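Local coordinates for protein LigF (Sphingobium sp. SYK-6, PDB 4XT0) that cleaves beta-aryl ether bonds of lignin as a glutathione-binding beta-etherase of the GST superfamily, at residues Val173-Leu178 / Glu221-Leu226; Asp46-Ile51 / Gly55-Leu60. One frame throughout, in Å; residues are numbered along the deposited sequence.

Contact 1: Val173-Leu178 / Glu221-Leu226; sequences VSVARL and EKTPGL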
ATOM      1  N   VAL A 173      14.607   9.778   4.160  1.00 35.31           N
ATOM      2  CA  VAL A 173      14.470   9.220   2.814  1.00 33.29           C
ATOM      3  C   VAL A 173      13.228   9.771   2.136  1.00 30.94           C
ATOM      4  O   VAL A 173      13.281  10.162   0.966  1.00 29.94           O
ATOM      5  CB  VAL A 173      14.393   7.675   2.820  1.00 32.34           C
ATOM      6  CG1 VAL A 173      13.978   7.157   1.450  1.00 43.66           C
ATOM      7  CG2 VAL A 173      15.722   7.081   3.222  1.00 35.34           C
ATOM      8  N   SER A 174      12.121   9.827   2.880  1.00 29.52           N
ATOM      9  CA  SER A 174      10.835  10.244   2.315  1.00 31.28           C
ATOM     10  C   SER A 174      10.860  11.689   1.852  1.00 33.67           C
ATOM     11  O   SER A 174      10.358  12.027   0.780  1.00 30.85           O
ATOM     12  CB  SER A 174       9.704  10.063   3.336  1.00 27.83           C
ATOM     13  OG  SER A 174       9.502   8.700   3.660  1.00 29.26           O
ATOM     14  N   VAL A 175      11.435  12.542   2.684  1.00 29.02           N
ATOM     15  CA  VAL A 175      11.525  13.967   2.398  1.00 30.65           C
ATOM     16  C   VAL A 175      12.478  14.258   1.225  1.00 28.26           C
ATOM     17  O   VAL A 175      12.197  15.129   0.395  1.00 31.21           O
ATOM     18  CB  VAL A 175      11.967  14.728   3.676  1.00 35.94           C
ATOM     19  CG1 VAL A 175      12.625  16.047   3.336  1.00 40.18           C
ATOM     20  CG2 VAL A 175      10.768  14.915   4.596  1.00 35.17           C
ATOM     21  N   ALA A 176      13.596  13.533   1.156  1.00 29.97           N
ATOM     22  CA  ALA A 176      14.509  13.647   0.021  1.00 36.38           C
ATOM     23  C   ALA A 176      13.812  13.246  -1.286  1.00 33.14           C
ATOM     24  O   ALA A 176      14.016  13.872  -2.324  1.00 36.02           O
ATOM     25  CB  ALA A 176      15.767  12.788   0.240  1.00 37.49           C
ATOM     26  N   ARG A 177      12.979  12.213  -1.238  1.00 35.64           N
ATOM     27  CA  ARG A 177      12.303  11.758  -2.453  1.00 31.66           C
ATOM     28  C   ARG A 177      11.322  12.815  -2.976  1.00 29.90           C
ATOM     29  O   ARG A 177      11.214  13.044  -4.182  1.00 31.20           O
ATOM     30  CB  ARG A 177      11.566  10.444  -2.199  1.00 35.16           C
ATOM     31  CG  ARG A 177      10.797   9.946  -3.412  1.00 34.71           C
ATOM     32  CD  ARG A 177      11.748   9.683  -4.580  1.00 37.09           C
ATOM     33  NE  ARG A 177      11.007   9.338  -5.787  1.00 41.58           N
ATOM     34  CZ  ARG A 177      10.602  10.220  -6.692  1.00 35.57           C
ATOM     35  NH1 ARG A 177      10.881  11.510  -6.534  1.00 28.65           N
ATOM     36  NH2 ARG A 177       9.922   9.810  -7.755  1.00 30.04           N
ATOM     37  N   LEU A 178      10.609  13.449  -2.053  1.00 25.88           N
ATOM     38  CA  LEU A 178       9.653  14.487  -2.397  1.00 27.39           C
ATOM     39  C   LEU A 178      10.362  15.684  -2.994  1.00 34.50           C
ATOM     40  O   LEU A 178       9.889  16.267  -3.973  1.00 32.26           O
ATOM     41  CB  LEU A 178       8.839  14.908  -1.164  1.00 26.69           C
ATOM     42  CG  LEU A 178       7.775  13.907  -0.701  1.00 32.72           C
ATOM     43  CD1 LEU A 178       7.291  14.251   0.704  1.00 33.31           C
ATOM     44  CD2 LEU A 178       6.591  13.877  -1.667  1.00 30.77           C
ATOM     45  N   GLU A 221      16.148  25.903   3.531  1.00 57.57           N
ATOM     46  CA  GLU A 221      17.513  25.611   3.117  1.00 58.17           C
ATOM     47  C   GLU A 221      17.607  24.229   2.474  1.00 50.84           C
ATOM     48  O   GLU A 221      18.137  24.085   1.379  1.00 52.80           O
ATOM     49  CB  GLU A 221      18.476  25.696   4.311  1.00 67.62           C
ATOM     50  CG  GLU A 221      17.929  26.450   5.522  1.00 78.99           C
ATOM     51  CD  GLU A 221      17.609  27.903   5.222  1.00 88.65           C
ATOM     52  OE1 GLU A 221      18.303  28.499   4.369  1.00 93.82           O
ATOM     53  OE2 GLU A 221      16.659  28.444   5.838  1.00 86.15           O
ATOM     54  N   LYS A 222      17.077  23.217   3.154  1.00 51.75           N
ATOM     55  CA  LYS A 222      17.263  21.832   2.730  1.00 53.44           C
ATOM     56  C   LYS A 222      16.232  21.359   1.713  1.00 54.16           C
ATOM     57  O   LYS A 222      16.546  20.578   0.809  1.00 50.42           O
ATOM     58  CB  LYS A 222      17.243  20.904   3.946  1.00 53.30           C
ATOM     59  CG  LYS A 222      18.488  21.025   4.829  1.00 63.15           C
ATOM     60  CD  LYS A 222      18.692  19.774   5.669  1.00 69.96           C
ATOM     61  CE  LYS A 222      20.024  19.799   6.409  1.00 76.53           C
ATOM     62  NZ  LYS A 222      20.288  18.513   7.120  1.00 75.18           N
ATOM     63  N   THR A 223      14.995  21.814   1.868  1.00 50.66           N
ATOM     64  CA  THR A 223      13.923  21.370   0.989  1.00 44.38           C
ATOM     65  C   THR A 223      13.035  22.521   0.530  1.00 42.14           C
ATOM     66  O   THR A 223      11.856  22.562   0.880  1.00 39.51           O
ATOM     67  CB  THR A 223      13.031  20.318   1.682  1.00 39.75           C
ATOM     68  OG1 THR A 223      12.456  20.883   2.864  1.00 37.34           O
ATOM     69  CG2 THR A 223      13.833  19.090   2.058  1.00 39.23           C
ATOM     70  N   PRO A 224      13.598  23.459  -0.257  1.00 43.75           N
ATOM     71  CA  PRO A 224      12.802  24.575  -0.782  1.00 39.45           C
ATOM     72  C   PRO A 224      11.660  24.116  -1.686  1.00 36.60           C
ATOM     73  O   PRO A 224      10.591  24.719  -1.656  1.00 41.75           O
ATOM     74  CB  PRO A 224      13.827  25.392  -1.583  1.00 42.11           C
ATOM     75  CG  PRO A 224      14.865  24.404  -1.966  1.00 46.67           C
ATOM     76  CD  PRO A 224      14.976  23.486  -0.777  1.00 45.55           C
ATOM     77  N   GLY A 225      11.886  23.069  -2.474  1.00 35.41           N
ATOM     78  CA  GLY A 225      10.851  22.535  -3.336  1.00 34.98           C
ATOM     79  C   GLY A 225       9.659  22.049  -2.531  1.00 36.19           C
ATOM     80  O   GLY A 225       8.516  22.420  -2.797  1.00 32.88           O
ATOM     81  N   LEU A 226       9.933  21.205  -1.547  1.00 36.35           N
ATOM     82  CA  LEU A 226       8.898  20.679  -0.666  1.00 35.86           C
ATOM     83  C   LEU A 226       8.117  21.816   0.024  1.00 29.33           C
ATOM     84  O   LEU A 226       6.879  21.806   0.062  1.00 27.77           O
ATOM     85  CB  LEU A 226       9.537  19.742   0.371  1.00 36.97           C
ATOM     86  CG  LEU A 226       8.651  19.115   1.444  1.00 32.91           C
ATOM     87  CD1 LEU A 226       7.530  18.357   0.802  1.00 30.69           C
ATOM     88  CD2 LEU A 226       9.475  18.187   2.327  1.00 38.25           C
TER
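Leu226 lies across Val175 and Leu178 and divides its two methyls between them. Leu226 CD2 rests 3.9 Å from Val175 CG1, the side chains crossing at about a right angle, while Leu226 CD1 comes to 4.1 Å from Leu178 CD1. With CG anti to the backbone N (chi1 177°), the isobutyl group is carried out from the first turn of its helix to the side of helix 161-182. CG1 of Val175 also takes the methyl of Thr223, CG2, at 3.5 Å, so this one branch meets two residues of the other segment. The hydroxyl of Thr223, on a different branch, is held by Asn219 O. Cut back to alanine, Leu226 would lose both methyls, which is likely to leave a gap over Val175 and Leu178. The interface is wholly apolar, yet just beyond it Glu179 accepts hydrogen bonds from the backbone N of Gly225 and Leu226, fastening the start of helix 224-235 to helix 161-182, on which Glu179 lies. Val218 touches Val175, Thr223 and Leu226, Leu188 adjoins Leu178, and Leu182 extends the packing on Leu226; helix 93-121 meets helix 161-182 through Ser174 and Arg177, within the helical C-terminal domain of the GST fold.

Contact 2: Asp46-Ile51 / Gly55-Leu60; sequences DWFKKI and GQVPAL. With GSH (glutathione), chain B.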
ATOM      1  N   ASP A  46     -19.081   1.657  20.441  1.00 51.03           N
ATOM      2  CA  ASP A  46     -19.946   0.655  19.821  1.00 58.22           C
ATOM      3  C   ASP A  46     -20.683   1.236  18.616  1.00 43.04           C
ATOM      4  O   ASP A  46     -20.907   0.540  17.628  1.00 50.32           O
ATOM      5  CB  ASP A  46     -20.953   0.098  20.830  1.00 67.21           C
ATOM      6  CG  ASP A  46     -20.294  -0.737  21.917  1.00 77.87           C
ATOM      7  OD1 ASP A  46     -19.300  -1.437  21.619  1.00 78.67           O
ATOM      8  OD2 ASP A  46     -20.773  -0.689  23.071  1.00 84.06           O
ATOM      9  N   TRP A  47     -21.049   2.512  18.691  1.00 45.38           N
ATOM     10  CA  TRP A  47     -21.778   3.123  17.588  1.00 47.93           C
ATOM     11  C   TRP A  47     -20.875   3.329  16.372  1.00 42.67           C
ATOM     12  O   TRP A  47     -21.346   3.231  15.241  1.00 50.51           O
ATOM     13  CB  TRP A  47     -22.439   4.449  18.009  1.00 49.42           C
ATOM     14  CG  TRP A  47     -21.536   5.636  18.238  1.00 53.00           C
ATOM     15  CD1 TRP A  47     -21.116   6.121  19.445  1.00 55.94           C
ATOM     16  CD2 TRP A  47     -20.983   6.517  17.240  1.00 47.50           C
ATOM     17  NE1 TRP A  47     -20.324   7.231  19.262  1.00 53.48           N
ATOM     18  CE2 TRP A  47     -20.228   7.496  17.922  1.00 49.13           C
ATOM     19  CE3 TRP A  47     -21.047   6.563  15.841  1.00 44.08           C
ATOM     20  CZ2 TRP A  47     -19.538   8.511  17.250  1.00 47.56           C
ATOM     21  CZ3 TRP A  47     -20.356   7.577  15.173  1.00 41.59           C
ATOM     22  CH2 TRP A  47     -19.615   8.534  15.880  1.00 47.35           C
ATOM     23  N   PHE A  48     -19.586   3.592  16.576  1.00 37.28           N
ATOM     24  CA  PHE A  48     -18.732   3.797  15.415  1.00 38.51           C
ATOM     25  C   PHE A  48     -18.268   2.472  14.812  1.00 37.21           C
ATOM     26  O   PHE A  48     -18.130   2.365  13.594  1.00 34.20           O
ATOM     27  CB  PHE A  48     -17.510   4.671  15.722  1.00 33.25           C
ATOM     28  CG  PHE A  48     -16.619   4.855  14.519  1.00 35.93           C
ATOM     29  CD1 PHE A  48     -17.050   5.615  13.442  1.00 35.15           C
ATOM     30  CD2 PHE A  48     -15.394   4.209  14.427  1.00 38.49           C
ATOM     31  CE1 PHE A  48     -16.260   5.754  12.290  1.00 35.71           C
ATOM     32  CE2 PHE A  48     -14.599   4.345  13.291  1.00 35.42           C
ATOM     33  CZ  PHE A  48     -15.032   5.123  12.223  1.00 33.18           C
ATOM     34  N   LYS A  49     -18.045   1.464  15.653  1.00 39.77           N
ATOM     35  CA  LYS A  49     -17.600   0.159  15.162  1.00 43.47           C
ATOM     36  C   LYS A  49     -18.715  -0.537  14.379  1.00 44.59           C
ATOM     37  O   LYS A  49     -18.469  -1.461  13.599  1.00 38.82           O
ATOM     38  CB  LYS A  49     -17.111  -0.714  16.320  1.00 45.03           C
ATOM     39  CG  LYS A  49     -15.773  -0.246  16.894  1.00 48.48           C
ATOM     40  CD  LYS A  49     -15.167  -1.218  17.916  1.00 43.79           C
ATOM     41  CE  LYS A  49     -15.965  -1.260  19.207  1.00 49.15           C
ATOM     42  NZ  LYS A  49     -15.273  -2.077  20.248  1.00 58.05           N
ATOM     43  N   LYS A  50     -19.942  -0.070  14.576  1.00 42.09           N
ATOM     44  CA  LYS A  50     -21.062  -0.486  13.748  1.00 43.88           C
ATOM     45  C   LYS A  50     -20.896   0.041  12.306  1.00 43.73           C
ATOM     46  O   LYS A  50     -21.240  -0.642  11.340  1.00 43.16           O
ATOM     47  CB  LYS A  50     -22.364   0.010  14.377  1.00 57.58           C
ATOM     48  CG  LYS A  50     -23.590  -0.042  13.494  1.00 68.95           C
ATOM     49  CD  LYS A  50     -24.519   1.113  13.851  1.00 74.23           C
ATOM     50  CE  LYS A  50     -23.886   2.450  13.455  1.00 65.70           C
ATOM     51  NZ  LYS A  50     -23.942   3.492  14.524  1.00 51.91           N
ATOM     52  N   ILE A  51     -20.354   1.251  12.172  1.00 33.68           N
ATOM     53  CA  ILE A  51     -20.066   1.840  10.859  1.00 37.08           C
ATOM     54  C   ILE A  51     -18.807   1.222  10.230  1.00 36.80           C
ATOM     55  O   ILE A  51     -18.816   0.791   9.070  1.00 36.59           O
ATOM     56  CB  ILE A  51     -19.911   3.369  10.971  1.00 40.75           C
ATOM     57  CG1 ILE A  51     -21.235   3.985  11.428  1.00 43.41           C
ATOM     58  CG2 ILE A  51     -19.461   3.974   9.658  1.00 32.14           C
ATOM     59  CD1 ILE A  51     -21.106   5.398  11.933  1.00 45.42           C
ATOM     60  N   GLY A  55     -12.629  -0.151  13.574  1.00 28.23           N
ATOM     61  CA  GLY A  55     -12.437   0.812  14.650  1.00 36.86           C
ATOM     62  C   GLY A  55     -11.392   1.872  14.342  1.00 34.15           C
ATOM     63  O   GLY A  55     -10.660   2.333  15.235  1.00 32.09           O
ATOM     64  N   GLN A  56     -11.317   2.262  13.072  1.00 36.13           N
ATOM     65  CA  GLN A  56     -10.403   3.315  12.654  1.00 28.53           C
ATOM     66  C   GLN A  56     -11.076   4.288  11.702  1.00 28.31           C
ATOM     67  O   GLN A  56     -12.102   3.982  11.089  1.00 25.55           O
ATOM     68  CB  GLN A  56      -9.148   2.720  12.007  1.00 32.85           C
ATOM     69  CG  GLN A  56      -8.152   2.171  13.028  1.00 36.88           C
ATOM     70  CD  GLN A  56      -6.803   1.828  12.426  1.00 39.01           C
ATOM     71  OE1 GLN A  56      -6.719   1.165  11.393  1.00 33.08           O
ATOM     72  NE2 GLN A  56      -5.733   2.294  13.071  1.00 28.40           N
ATOM     73  N   VAL A  57     -10.495   5.477  11.609  1.00 21.78           N
ATOM     74  CA  VAL A  57     -10.984   6.496  10.693  1.00 22.46           C
ATOM     75  C   VAL A  57      -9.946   6.633   9.571  1.00 26.37           C
ATOM     76  O   VAL A  57      -8.785   6.271   9.764  1.00 26.89           O
ATOM     77  CB  VAL A  57     -11.213   7.854  11.410  1.00 26.40           C
ATOM     78  CG1 VAL A  57     -12.292   7.730  12.491  1.00 27.95           C
ATOM     79  CG2 VAL A  57      -9.893   8.399  12.007  1.00 28.29           C
ATOM     80  N   PRO A  58     -10.346   7.160   8.400  1.00 22.73           N
ATOM     81  CA  PRO A  58     -11.681   7.629   8.026  1.00 26.40           C
ATOM     82  C   PRO A  58     -12.597   6.540   7.500  1.00 23.57           C
ATOM     83  O   PRO A  58     -12.167   5.450   7.094  1.00 22.23           O
ATOM     84  CB  PRO A  58     -11.384   8.648   6.918  1.00 25.77           C
ATOM     85  CG  PRO A  58     -10.191   8.070   6.245  1.00 23.82           C
ATOM     86  CD  PRO A  58      -9.341   7.573   7.405  1.00 20.71           C
ATOM     87  N   ALA A  59     -13.884   6.850   7.502  1.00 20.06           N
ATOM     88  CA  ALA A  59     -14.881   5.971   6.918  1.00 21.31           C
ATOM     89  C   ALA A  59     -15.892   6.853   6.186  1.00 25.41           C
ATOM     90  O   ALA A  59     -16.332   7.863   6.727  1.00 23.85           O
ATOM     91  CB  ALA A  59     -15.553   5.100   8.004  1.00 18.97           C
ATOM     92  N   LEU A  60     -16.208   6.509   4.939  1.00 22.51           N
ATOM     93  CA  LEU A  60     -17.217   7.258   4.182  1.00 20.05           C
ATOM     94  C   LEU A  60     -18.518   6.495   4.127  1.00 22.96           C
ATOM     95  O   LEU A  60     -18.537   5.318   3.782  1.00 24.39           O
ATOM     96  CB  LEU A  60     -16.761   7.541   2.747  1.00 19.39           C
ATOM     97  CG  LEU A  60     -17.788   8.323   1.901  1.00 22.00           C
ATOM     98  CD1 LEU A  60     -17.623   9.824   2.170  1.00 21.23           C
ATOM     99  CD2 LEU A  60     -17.649   8.027   0.406  1.00 17.05           C
TER
HETATM  100  N1  GSH B 301      -5.070   2.054   6.210  1.00 25.30           N
HETATM  101  CA1 GSH B 301      -6.015   2.935   6.913  1.00 26.35           C
HETATM  102  C1  GSH B 301      -6.409   4.145   6.073  1.00 21.68           C
HETATM  103  O11 GSH B 301      -7.530   4.607   6.158  1.00 22.48           O
HETATM  104  O12 GSH B 301      -5.531   4.733   5.245  1.00 25.24           O
HETATM  105  CB1 GSH B 301      -5.346   3.411   8.218  1.00 19.83           C
HETATM  106  CG1 GSH B 301      -6.379   4.187   9.030  1.00 21.53           C
HETATM  107  CD1 GSH B 301      -5.728   4.772  10.269  1.00 26.25           C
HETATM  108  OE1 GSH B 301      -4.601   4.444  10.581  1.00 24.19           O
HETATM  109  N2  GSH B 301      -6.416   5.660  11.016  1.00 22.73           N
HETATM  110  CA2 GSH B 301      -5.818   6.245  12.227  1.00 27.90           C
HETATM  111  C2  GSH B 301      -6.647   5.847  13.430  1.00 26.11           C
HETATM  112  O2  GSH B 301      -7.821   5.560  13.277  1.00 20.92           O
HETATM  113  CB2 GSH B 301      -5.853   7.775  12.123  1.00 31.67           C
HETATM  114  SG2 GSH B 301      -4.681   8.410  10.881  1.00 35.96           S
HETATM  115  N3  GSH B 301      -6.103   5.821  14.681  1.00 31.94           N
HETATM  116  CA3 GSH B 301      -6.958   5.462  15.825  1.00 38.10           C
HETATM  117  C3  GSH B 301      -6.655   4.104  16.422  1.00 41.19           C
HETATM  118  O31 GSH B 301      -7.048   3.858  17.541  1.00 44.17           O
HETATM  119  O32 GSH B 301      -5.970   3.169  15.732  1.00 31.62           O
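Phe48 drives its ring edge-first against the backbone of Gly55 and Gln56. Its CZ lies 3.3 Å from Gln56 O, close to the ring plane, so the polarised C-H edge rather than the pi face meets the carbonyl oxygen. That oxygen also accepts a hydrogen bond from Asn52 in the connecting turn. CG of Phe48 stands anti to the backbone N (chi1 179°), which sends the ring straight out from the short helix toward the loop. Val57 crosses the phenyl group at about a right angle, its CG1 reaching 3.8 Å from Phe48 CZ. The methyl of Ala59 comes obliquely to the same ring and is also approached by Ile51, whose CG2 lies 4.4 Å from Ala59 CB. One residue on from Phe48, the aliphatic part of Lys49 passes Gly55, CG to CA 4.2 Å, before the chain bends and its amine leads away.

The opposite side of the loop serves glutathione. Val57 grips the tripeptide through its backbone in both directions: its O accepts from GSH N2 at 2.7 Å, and its N donates to GSH O2 at 3.2 Å. Gln56 leaves the backbone away from helix 46-51 and, extended beyond CG, gives NE2 to GSH O32 at 2.8 Å. The bond before Pro58 is cis, the cis-proline of thioredoxin-like folds that presents the preceding backbone to the thiol substrate. Phe48 thus backs the segment whose far side binds glutathione. Ser70, Glu69, Gln43 and Trp152 add further bonds to glutathione. Tyr9 of strand 6-10 touches Phe48 and Ile51 and pairs with Ala59 through the backbone, while Pro58 packs on helices 15-26 and 70-80.

From the N terminus, contact 2 comes first, in the thioredoxin-like domain: after helix 46-51 the chain turns within three residues and lays the loop leading into strand 59-62 against that helix. Contact 1 opens much later, in the C-terminal domain, and closes a far longer excursion of 42 residues, bringing the start of helix 224-235 back to helix 161-182. The two are in series, neither nested nor crossed, and lie on opposite sides of the chain's centre, their own centres about 35 Å apart and their nearest atoms about 19 Å. Contact 2 ties a short helix to the glutathione-binding loop and the inner strand 59-62 that follows it; contact 1 joins helices remote from that segment.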